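Long-range contacts in glutamine amidotransferase domain-containing protein (Streptococcus mutans, PDB 3L7N), which probably works as a class I glutamine amidotransferase, hydrolysing glutamine to release ammonia for transfer to an acceptor substrate: residues A[107-112]-A[144-149]; A[118-123]-A[155-160]. All blocks are in the same frame, centred on the assembly; numbering follows the deposited sequence.

Interaction 1 of 2, residues A[107-112]-A[144-149]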
ATOM      1  N   HIS A 107      10.271  -4.664 -11.108  1.00 46.02           N
ATOM      2  CA  HIS A 107      10.858  -3.360 -10.851  1.00 46.57           C
ATOM      3  C   HIS A 107      10.095  -2.282 -11.601  1.00 46.10           C
ATOM      4  O   HIS A 107       9.545  -2.537 -12.639  1.00 46.18           O
ATOM      5  CB  HIS A 107      12.345  -3.334 -11.257  1.00 48.45           C
ATOM      6  CG  HIS A 107      13.184  -4.391 -10.581  1.00 56.42           C
ATOM      7  ND1 HIS A 107      13.862  -5.370 -11.290  1.00 62.65           N
ATOM      8  CD2 HIS A 107      13.429  -4.643  -9.263  1.00 62.76           C
ATOM      9  CE1 HIS A 107      14.500  -6.171 -10.439  1.00 66.70           C
ATOM     10  NE2 HIS A 107      14.248  -5.757  -9.204  1.00 67.84           N
ATOM     11  N   SER A 108      10.047  -1.071 -11.033  1.00 45.70           N
ATOM     12  CA  SER A 108       9.286   0.044 -11.614  1.00 44.45           C
ATOM     13  C   SER A 108      10.142   0.690 -12.707  1.00 46.17           C
ATOM     14  O   SER A 108      11.336   0.760 -12.561  1.00 45.90           O
ATOM     15  CB  SER A 108       8.966   1.063 -10.529  1.00 42.72           C
ATOM     16  OG  SER A 108       7.994   2.004 -10.956  1.00 38.22           O
ATOM     17  N   PRO A 109       9.514   1.118 -13.850  1.00 47.66           N
ATOM     18  CA  PRO A 109      10.264   1.922 -14.838  1.00 48.58           C
ATOM     19  C   PRO A 109      11.100   2.984 -14.139  1.00 50.08           C
ATOM     20  O   PRO A 109      12.323   3.017 -14.286  1.00 49.48           O
ATOM     21  CB  PRO A 109       9.134   2.610 -15.683  1.00 47.62           C
ATOM     22  CG  PRO A 109       7.891   1.809 -15.441  1.00 48.08           C
ATOM     23  CD  PRO A 109       8.200   0.722 -14.366  1.00 48.17           C
ATOM     24  N   LYS A 110      10.431   3.846 -13.366  1.00 51.66           N
ATOM     25  CA  LYS A 110      11.124   4.823 -12.530  1.00 51.74           C
ATOM     26  C   LYS A 110      10.812   4.639 -10.988  1.00 50.65           C
ATOM     27  O   LYS A 110       9.625   4.404 -10.573  1.00 50.42           O
ATOM     28  CB  LYS A 110      10.805   6.246 -13.019  1.00 51.83           C
ATOM     29  CG  LYS A 110      11.700   6.707 -14.237  1.00 55.80           C
ATOM     30  CD  LYS A 110      13.257   6.251 -14.048  1.00 62.16           C
ATOM     31  CE  LYS A 110      14.285   7.118 -14.935  1.00 62.34           C
ATOM     32  NZ  LYS A 110      15.129   8.103 -14.071  1.00 65.70           N
ATOM     33  N   LYS A 111      11.847   4.711 -10.162  1.00 49.09           N
ATOM     34  CA  LYS A 111      11.632   4.781  -8.710  1.00 47.69           C
ATOM     35  C   LYS A 111      11.079   6.121  -8.266  1.00 47.18           C
ATOM     36  O   LYS A 111      11.347   7.136  -8.872  1.00 48.99           O
ATOM     37  CB  LYS A 111      12.880   4.394  -7.951  1.00 47.98           C
ATOM     38  CG  LYS A 111      13.615   5.490  -7.286  1.00 48.70           C
ATOM     39  CD  LYS A 111      14.998   4.937  -6.880  1.00 50.73           C
ATOM     40  CE  LYS A 111      15.210   5.034  -5.392  1.00 52.79           C
ATOM     41  NZ  LYS A 111      16.136   3.938  -4.870  1.00 51.27           N
ATOM     42  N   GLU A 112      10.217   6.101  -7.269  1.00 46.75           N
ATOM     43  CA  GLU A 112       9.435   7.290  -6.925  1.00 45.66           C
ATOM     44  C   GLU A 112       9.353   7.481  -5.396  1.00 46.36           C
ATOM     45  O   GLU A 112       8.951   6.575  -4.655  1.00 48.30           O
ATOM     46  CB  GLU A 112       8.037   7.214  -7.516  1.00 43.84           C
ATOM     47  CG  GLU A 112       7.968   7.163  -9.009  1.00 43.61           C
ATOM     48  CD  GLU A 112       6.518   6.898  -9.517  1.00 48.81           C
ATOM     49  OE1 GLU A 112       5.993   7.687 -10.391  1.00 51.45           O
ATOM     50  OE2 GLU A 112       5.870   5.965  -8.984  1.00 47.94           O
ATOM     51  N   GLY A 144      10.642   1.174  -5.336  1.00 43.00           N
ATOM     52  CA  GLY A 144      11.530   0.871  -6.415  1.00 43.48           C
ATOM     53  C   GLY A 144      10.936  -0.215  -7.266  1.00 43.76           C
ATOM     54  O   GLY A 144      11.301  -0.361  -8.434  1.00 45.36           O
ATOM     55  N   ASP A 145       9.973  -0.964  -6.687  1.00 41.91           N
ATOM     56  CA  ASP A 145       9.300  -2.067  -7.382  1.00 39.28           C
ATOM     57  C   ASP A 145       7.798  -1.776  -7.556  1.00 38.56           C
ATOM     58  O   ASP A 145       7.325  -0.699  -7.192  1.00 38.51           O
ATOM     59  CB  ASP A 145       9.491  -3.349  -6.627  1.00 38.95           C
ATOM     60  CG  ASP A 145      10.873  -3.865  -6.724  1.00 39.85           C
ATOM     61  OD1 ASP A 145      11.658  -3.349  -7.534  1.00 43.40           O
ATOM     62  OD2 ASP A 145      11.209  -4.780  -5.971  1.00 44.85           O
ATOM     63  N   MET A 146       7.084  -2.703  -8.194  1.00 36.70           N
ATOM     64  CA  MET A 146       5.642  -2.579  -8.386  1.00 37.31           C
ATOM     65  C   MET A 146       4.997  -3.991  -8.537  1.00 36.55           C
ATOM     66  O   MET A 146       5.700  -4.989  -8.653  1.00 36.63           O
ATOM     67  CB  MET A 146       5.342  -1.740  -9.614  1.00 38.78           C
ATOM     68  CG  MET A 146       5.604  -2.512 -11.011  1.00 42.94           C
ATOM     69  SD  MET A 146       5.281  -1.512 -12.519  1.00 44.21           S
ATOM     70  CE  MET A 146       5.622  -2.728 -13.740  1.00 40.25           C
ATOM     71  N   PRO A 147       3.676  -4.065  -8.518  1.00 35.91           N
ATOM     72  CA  PRO A 147       3.132  -5.439  -8.459  1.00 36.00           C
ATOM     73  C   PRO A 147       2.955  -6.159  -9.864  1.00 37.04           C
ATOM     74  O   PRO A 147       2.666  -5.499 -10.885  1.00 37.34           O
ATOM     75  CB  PRO A 147       1.790  -5.257  -7.763  1.00 35.23           C
ATOM     76  CG  PRO A 147       1.494  -3.772  -7.810  1.00 35.48           C
ATOM     77  CD  PRO A 147       2.777  -3.074  -7.888  1.00 36.96           C
ATOM     78  N   GLY A 148       3.148  -7.493  -9.883  1.00 37.08           N
ATOM     79  CA  GLY A 148       2.581  -8.374 -10.946  1.00 35.24           C
ATOM     80  C   GLY A 148       1.127  -8.057 -11.302  1.00 36.27           C
ATOM     81  O   GLY A 148       0.335  -7.696 -10.451  1.00 34.44           O
ATOM     82  N   LEU A 149       0.787  -8.151 -12.587  1.00 38.07           N
ATOM     83  CA  LEU A 149      -0.643  -7.995 -13.003  1.00 38.14           C
ATOM     84  C   LEU A 149      -1.207  -9.307 -13.628  1.00 38.09           C
ATOM     85  O   LEU A 149      -0.935  -9.615 -14.775  1.00 39.66           O
ATOM     86  CB  LEU A 149      -0.813  -6.809 -13.960  1.00 36.51           C
ATOM     87  CG  LEU A 149      -2.264  -6.467 -14.264  1.00 37.82           C
ATOM     88  CD1 LEU A 149      -2.874  -5.639 -13.109  1.00 37.98           C
ATOM     89  CD2 LEU A 149      -2.438  -5.728 -15.629  1.00 33.27           C
TER

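Interaction 2 of 2, residues A[118-123]-A[155-160]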
ATOM      1  N   ILE A 118      -0.838  10.832  -9.520  1.00 44.51           N
ATOM      2  CA  ILE A 118      -1.292   9.630 -10.175  1.00 44.03           C
ATOM      3  C   ILE A 118      -2.514  10.060 -10.981  1.00 44.46           C
ATOM      4  O   ILE A 118      -3.089  11.164 -10.717  1.00 43.41           O
ATOM      5  CB  ILE A 118      -1.712   8.495  -9.118  1.00 43.14           C
ATOM      6  CG1 ILE A 118      -2.762   9.029  -8.153  1.00 38.98           C
ATOM      7  CG2 ILE A 118      -0.455   7.952  -8.351  1.00 43.13           C
ATOM      8  CD1 ILE A 118      -3.755   8.057  -7.754  1.00 35.03           C
ATOM      9  N   SER A 119      -2.914   9.210 -11.959  1.00 44.19           N
ATOM     10  CA  SER A 119      -3.937   9.554 -12.976  1.00 44.30           C
ATOM     11  C   SER A 119      -4.818   8.352 -13.228  1.00 44.32           C
ATOM     12  O   SER A 119      -4.310   7.267 -13.573  1.00 44.76           O
ATOM     13  CB  SER A 119      -3.248   9.940 -14.310  1.00 44.81           C
ATOM     14  OG  SER A 119      -2.061  10.692 -14.102  1.00 46.17           O
ATOM     15  N   LEU A 120      -6.134   8.525 -13.123  1.00 44.20           N
ATOM     16  CA  LEU A 120      -7.031   7.392 -13.327  1.00 45.53           C
ATOM     17  C   LEU A 120      -6.969   6.855 -14.749  1.00 48.19           C
ATOM     18  O   LEU A 120      -6.967   7.604 -15.717  1.00 50.29           O
ATOM     19  CB  LEU A 120      -8.481   7.723 -12.958  1.00 44.78           C
ATOM     20  CG  LEU A 120      -8.723   8.282 -11.570  1.00 42.65           C
ATOM     21  CD1 LEU A 120     -10.184   8.204 -11.178  1.00 37.30           C
ATOM     22  CD2 LEU A 120      -7.894   7.548 -10.611  1.00 41.04           C
ATOM     23  N   THR A 121      -6.893   5.555 -14.843  1.00 49.22           N
ATOM     24  CA  THR A 121      -7.136   4.843 -16.001  1.00 49.90           C
ATOM     25  C   THR A 121      -8.608   4.991 -16.395  1.00 52.13           C
ATOM     26  O   THR A 121      -9.418   5.561 -15.631  1.00 52.12           O
ATOM     27  CB  THR A 121      -6.874   3.426 -15.705  1.00 49.76           C
ATOM     28  OG1 THR A 121      -5.466   3.217 -15.669  1.00 50.95           O
ATOM     29  CG2 THR A 121      -7.443   2.579 -16.696  1.00 54.44           C
ATOM     30  N   GLU A 122      -8.950   4.512 -17.608  1.00 53.51           N
ATOM     31  CA  GLU A 122     -10.354   4.395 -18.054  1.00 54.80           C
ATOM     32  C   GLU A 122     -11.130   3.538 -17.134  1.00 54.02           C
ATOM     33  O   GLU A 122     -12.298   3.813 -16.851  1.00 53.99           O
ATOM     34  CB  GLU A 122     -10.412   3.767 -19.465  1.00 56.82           C
ATOM     35  CG  GLU A 122     -10.198   4.763 -20.610  1.00 62.34           C
ATOM     36  CD  GLU A 122     -11.078   6.005 -20.453  1.00 70.13           C
ATOM     37  OE1 GLU A 122     -12.280   5.843 -19.963  1.00 72.65           O
ATOM     38  OE2 GLU A 122     -10.562   7.151 -20.734  1.00 68.60           O
ATOM     39  N   ALA A 123     -10.514   2.402 -16.760  1.00 54.11           N
ATOM     40  CA  ALA A 123     -11.095   1.438 -15.810  1.00 52.89           C
ATOM     41  C   ALA A 123     -11.226   2.106 -14.460  1.00 52.71           C
ATOM     42  O   ALA A 123     -12.257   1.969 -13.796  1.00 52.45           O
ATOM     43  CB  ALA A 123     -10.229   0.219 -15.714  1.00 51.40           C
ATOM     44  N   VAL A 155      -5.719  -2.331 -13.934  1.00 43.07           N
ATOM     45  CA  VAL A 155      -5.042  -1.125 -13.455  1.00 40.66           C
ATOM     46  C   VAL A 155      -6.041   0.091 -13.388  1.00 41.85           C
ATOM     47  O   VAL A 155      -6.678   0.479 -14.424  1.00 42.88           O
ATOM     48  CB  VAL A 155      -3.851  -0.765 -14.333  1.00 40.05           C
ATOM     49  CG1 VAL A 155      -3.189   0.501 -13.836  1.00 38.19           C
ATOM     50  CG2 VAL A 155      -2.840  -1.951 -14.414  1.00 37.48           C
ATOM     51  N   LEU A 156      -6.215   0.660 -12.191  1.00 40.15           N
ATOM     52  CA  LEU A 156      -7.075   1.779 -12.054  1.00 37.27           C
ATOM     53  C   LEU A 156      -6.311   3.126 -12.068  1.00 36.61           C
ATOM     54  O   LEU A 156      -6.915   4.168 -12.271  1.00 36.70           O
ATOM     55  CB  LEU A 156      -7.999   1.630 -10.850  1.00 35.47           C
ATOM     56  CG  LEU A 156      -8.603   0.232 -10.705  1.00 36.95           C
ATOM     57  CD1 LEU A 156      -9.488   0.124  -9.475  1.00 33.82           C
ATOM     58  CD2 LEU A 156      -9.366  -0.181 -11.901  1.00 34.19           C
ATOM     59  N   ALA A 157      -4.993   3.093 -11.970  1.00 35.08           N
ATOM     60  CA  ALA A 157      -4.273   4.337 -11.980  1.00 37.10           C
ATOM     61  C   ALA A 157      -2.860   4.180 -12.214  1.00 39.42           C
ATOM     62  O   ALA A 157      -2.276   3.154 -11.852  1.00 40.58           O
ATOM     63  CB  ALA A 157      -4.491   5.066 -10.758  1.00 36.64           C
ATOM     64  N   ILE A 158      -2.256   5.205 -12.858  1.00 41.64           N
ATOM     65  CA  ILE A 158      -0.823   5.188 -13.180  1.00 42.91           C
ATOM     66  C   ILE A 158      -0.218   6.478 -12.766  1.00 43.85           C
ATOM     67  O   ILE A 158      -0.928   7.459 -12.499  1.00 43.50           O
ATOM     68  CB  ILE A 158      -0.567   4.958 -14.686  1.00 43.77           C
ATOM     69  CG1 ILE A 158      -0.968   6.223 -15.511  1.00 45.37           C
ATOM     70  CG2 ILE A 158      -1.341   3.783 -15.176  1.00 41.49           C
ATOM     71  CD1 ILE A 158      -0.049   6.434 -16.778  1.00 46.83           C
ATOM     72  N   SER A 159       1.080   6.476 -12.630  1.00 44.95           N
ATOM     73  CA  SER A 159       1.807   7.692 -12.542  1.00 48.06           C
ATOM     74  C   SER A 159       2.718   7.792 -13.810  1.00 51.39           C
ATOM     75  O   SER A 159       2.763   6.837 -14.657  1.00 52.09           O
ATOM     76  CB  SER A 159       2.653   7.698 -11.275  1.00 47.91           C
ATOM     77  OG  SER A 159       3.763   6.789 -11.385  1.00 45.00           O
ATOM     78  N   GLN A 160       3.454   8.895 -13.940  1.00 52.38           N
ATOM     79  CA  GLN A 160       4.504   8.975 -14.992  1.00 52.78           C
ATOM     80  C   GLN A 160       5.651   7.956 -14.782  1.00 51.50           C
ATOM     81  O   GLN A 160       6.183   7.385 -15.754  1.00 51.60           O
ATOM     82  CB  GLN A 160       5.036  10.420 -15.108  1.00 54.17           C
ATOM     83  CG  GLN A 160       3.865  11.501 -15.318  1.00 60.25           C
ATOM     84  CD  GLN A 160       3.063  11.228 -16.633  1.00 70.31           C
ATOM     85  OE1 GLN A 160       3.494  11.657 -17.741  1.00 73.69           O
ATOM     86  NE2 GLN A 160       1.948  10.398 -16.529  1.00 66.65           N
TER

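Interaction 1 of 2, residues A[107-112]-A[144-149]
His107 and Asp145 form the antiparallel bridge that lays the short strand 145-146 against strand 106-113, at the end of the mixed sheet. In this non-hydrogen-bonded pair His107 CA and Asp145 CA are 4.0 Å apart, and backbone bonds frame it: Leu106 pairs with Met146 before it, and after it Ser108 N donates to Gly144 O at 3.0 Å, nearly straight (170° at the hydrogen). Ser108 CB also lies against that carbonyl, 3.4 Å from Gly144 O. The Ser108 hydroxyl reaches forward along its own segment: with OG anti to the backbone N (chi1 -167°), Ser108 OG donates to Lys110 O from above the carbonyl plane at 2.9 Å, spanning the corner at Pro109 and Lys110. Past the corner, Lys111 CB meets Gly144 CA at 4.1 Å, where the resumed strand passes beside the corner at Gly144. The extended Met146 side chain lies by Pro109: Met146 SD meets Pro109 CD at 4.1 Å, the two side chains crossing at about a right angle, and Met146 CE is 4.1 Å from His107 O, a loose contact. The side chain of Asp145 touches Gln95 of helix 92-100 and lies near, without touching, a probable nucleophile elbow. Such a short antiparallel strand, paired beside a broken partner, is a sheet-edge element, here next to the presumed glutaminase site of a class I amidotransferase fold.

Interaction 2 of 2, residues A[118-123]-A[155-160]
Thr121 packs its whole side chain onto the backbone of Val155 and Leu156, just where strands 115-120 and 154-158 part. Thr121 OG1 lies anti to its own carbonyl carbon (chi1 -76°) and gives Val155 O a weak hydrogen bond of 3.2 Å, while CG2, on the other branch, rests on the same oxygen. Thr121 N donates to Leu156 O at 2.9 Å, approaching from above the carbonyl plane. Leu156 CB points away from segment 118-123, but with CG beside the backbone N (chi1 -43°) Leu156 CD2 comes back to Ala123 CB at 3.9 Å. Farther along, Ser119 and Ile158 make the regular hydrogen-bonded antiparallel pair: Ser119 N to Ile158 O at 2.7 Å, and Ile158 N back to Ser119 O at 3.0 Å with 165° at the hydrogen. The Ala157 methyl is touched by two longer side chains: Ile118 CD1 meets Ala157 CB at 4.3 Å and Leu120 CD2 at 4.2 Å. The Ser119 hydroxyl, on the face shared with Ile158, bonds to Asp136. The register therefore rests on main-chain bonds, which do not depend on side-chain chemistry; the apolar contacts at Ala157 and Ala123 and the weak Thr121 bond add to them.

How the interactions relate
From the N terminus the chain runs through 107-112, 118-123, 144-149 and 155-160, so the two contacts cross: interaction 1 closes a loop containing 118-123, and interaction 2 one containing 144-149. Each joins ends 32 residues apart, with strand but no helix between. In the sheet, strand 136-143 separates strand 115-120 from strand 106-113, placing interaction 1 at the end and interaction 2 further in, their centres 14 Å apart. The contacts also meet directly: Glu112 OE1 lies 2.6 Å from Ser159 OG, a probable hydrogen bond, and Leu149 CD1 packs on Val155 CG2 at 3.9 Å. Together they join two strand pairs within the antiparallel part of the sheet.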